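Possible sortase-like protein (Corynebacterium diphtheriae, PDB 5UUS) is probably a membrane-tethered, sortase-family cysteine transpeptidase, of a class E-like type and with hydrolase activity, that acts on surface proteins. Local coordinates at residues V120-M124 and V207-L211. Residues are numbered along the deposited sequence; the frame is centred on the assembly and turned at random.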
loop_
_atom_site.group_PDB
_atom_site.type_symbol
_atom_site.label_atom_id
_atom_site.label_comp_id
_atom_site.label_asym_id
_atom_site.label_seq_id
_atom_site.Cartn_x
_atom_site.Cartn_y
_atom_site.Cartn_z
ATOM N N VAL A 120 -3.208 7.631 3.701
ATOM C CA VAL A 120 -3.915 7.472 2.446
ATOM C C VAL A 120 -2.879 7.326 1.367
ATOM O O VAL A 120 -2.036 8.214 1.197
ATOM C CB VAL A 120 -4.819 8.671 2.128
ATOM C CG1 VAL A 120 -5.463 8.506 0.739
ATOM C CG2 VAL A 120 -5.870 8.829 3.228
ATOM N N TYR A 121 -2.940 6.205 0.660
ATOM C CA TYR A 121 -2.168 6.005 -0.561
ATOM C C TYR A 121 -3.077 6.080 -1.787
ATOM O O TYR A 121 -4.260 5.769 -1.707
ATOM C CB TYR A 121 -1.461 4.662 -0.545
ATOM C CG TYR A 121 -0.425 4.483 0.533
ATOM C CD1 TYR A 121 -0.786 4.030 1.802
ATOM C CD2 TYR A 121 0.927 4.716 0.271
ATOM C CE1 TYR A 121 0.182 3.837 2.800
ATOM C CE2 TYR A 121 1.897 4.520 1.260
ATOM C CZ TYR A 121 1.511 4.083 2.521
ATOM O OH TYR A 121 2.455 3.869 3.504
ATOM N N ARG A 122 -2.526 6.488 -2.922
ATOM C CA ARG A 122 -3.319 6.541 -4.143
ATOM C C ARG A 122 -2.608 5.809 -5.275
ATOM O O ARG A 122 -1.402 5.968 -5.475
ATOM C CB ARG A 122 -3.622 7.988 -4.487
ATOM C CG ARG A 122 -4.512 8.609 -3.418
ATOM C CD ARG A 122 -5.443 9.633 -3.984
ATOM N NE ARG A 122 -6.322 10.179 -2.955
ATOM C CZ ARG A 122 -7.635 9.998 -2.926
ATOM N NH1 ARG A 122 -8.247 9.300 -3.886
ATOM N NH2 ARG A 122 -8.346 10.534 -1.953
ATOM N N VAL A 123 -3.357 4.953 -5.964
ATOM C CA VAL A 123 -2.807 4.145 -7.038
ATOM C C VAL A 123 -2.114 5.033 -8.074
ATOM O O VAL A 123 -2.667 6.055 -8.533
ATOM C CB VAL A 123 -3.911 3.285 -7.697
ATOM C CG1 VAL A 123 -3.353 2.529 -8.896
ATOM C CG2 VAL A 123 -4.504 2.306 -6.667
ATOM N N MET A 124 -0.885 4.670 -8.413
ATOM C CA MET A 124 -0.101 5.469 -9.353
ATOM C C MET A 124 -0.550 5.260 -10.802
ATOM O O MET A 124 -1.232 4.289 -11.093
ATOM C CB MET A 124 1.381 5.122 -9.192
ATOM C CG MET A 124 1.971 5.752 -7.852
ATOM S SD MET A 124 3.630 5.127 -7.574
ATOM C CE MET A 124 4.530 5.825 -8.962
ATOM N N VAL A 207 0.823 -4.023 -7.586
ATOM C CA VAL A 207 0.207 -2.687 -7.625
ATOM C C VAL A 207 1.004 -1.720 -6.747
ATOM O O VAL A 207 1.414 -2.078 -5.629
ATOM C CB VAL A 207 -1.259 -2.719 -7.164
ATOM C CG1 VAL A 207 -1.789 -1.290 -6.957
ATOM C CG2 VAL A 207 -2.097 -3.485 -8.166
ATOM N N HIS A 208 1.271 -0.519 -7.262
ATOM C CA HIS A 208 1.968 0.511 -6.479
ATOM C C HIS A 208 1.059 1.718 -6.298
ATOM O O HIS A 208 0.405 2.185 -7.246
ATOM C CB HIS A 208 3.278 0.967 -7.159
ATOM C CG HIS A 208 4.359 -0.065 -7.183
ATOM N ND1 HIS A 208 4.832 -0.684 -6.036
ATOM C CD2 HIS A 208 5.084 -0.578 -8.210
ATOM C CE1 HIS A 208 5.796 -1.531 -6.359
ATOM N NE2 HIS A 208 5.963 -1.488 -7.676
ATOM N N ALA A 209 1.016 2.216 -5.075
ATOM C CA ALA A 209 0.287 3.429 -4.754
ATOM C C ALA A 209 1.248 4.349 -3.966
ATOM O O ALA A 209 2.123 3.876 -3.236
ATOM C CB ALA A 209 -0.973 3.089 -3.924
ATOM N N MET A 210 1.071 5.651 -4.113
ATOM C CA MET A 210 1.947 6.626 -3.495
ATOM C C MET A 210 1.208 7.386 -2.387
ATOM O O MET A 210 0.028 7.753 -2.532
ATOM C CB MET A 210 2.498 7.599 -4.551
ATOM C CG MET A 210 3.375 8.709 -3.962
ATOM S SD MET A 210 4.204 9.730 -5.198
ATOM C CE MET A 210 5.348 8.512 -5.909
ATOM N N LEU A 211 1.934 7.648 -1.302
ATOM C CA LEU A 211 1.389 8.265 -0.085
ATOM C C LEU A 211 1.082 9.744 -0.278
ATOM O O LEU A 211 1.956 10.513 -0.709
ATOM C CB LEU A 211 2.380 8.089 1.074
ATOM C CG LEU A 211 2.027 8.649 2.461
ATOM C CD1 LEU A 211 0.958 7.774 3.109
ATOM C CD2 LEU A 211 3.289 8.639 3.328
#
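The sortase fold is built round a beta-barrel, and the pairing of strand 117-123 with the long strand 204-216 illustrates how side chains of neighbouring twisted strands fit together on each face. The two short segments run antiparallel at 133° rather than near 180°, which reflects strong twist. Three backbone hydrogen bonds hold the seam: Arg122 N to Met210 O (2.9 Å), Met210 N to Arg122 O (2.8 Å) and Met124 N to His208 O (3.0 Å). Between them Val123 and Ala209 form a non-hydrogen-bonded pair with CA atoms 3.9 Å apart. On the face carrying Tyr121, Val123, Ala209 and Leu211, the small Ala209 leaves a dip beside the tyrosine stem; its CB lies 3.8 Å from Tyr121 CB, and the ring leans across toward Leu211, with Met190 of strand 188-193 also packing on it and Gly80 N hydrogen-bonded to its hydroxyl. On the face of Arg122 and Met210, Met124, just past the strand end, turns toward its partner and packs on Met210, Met124 CG 3.8 Å from Met210 CB, and Ile149 of helix 143-151 packs against both, so that the helix covers this ridge. Arg122 leads its guanidinium away to a salt bridge with Glu228. Most of the touching residues are buried, and the contact lies away from the predicted catalytic residues. At the Tyr121 end, Leu211 CD1 sits over the ring in a CH-pi contact, 3.9 Å from the centroid and 14° off the ring normal.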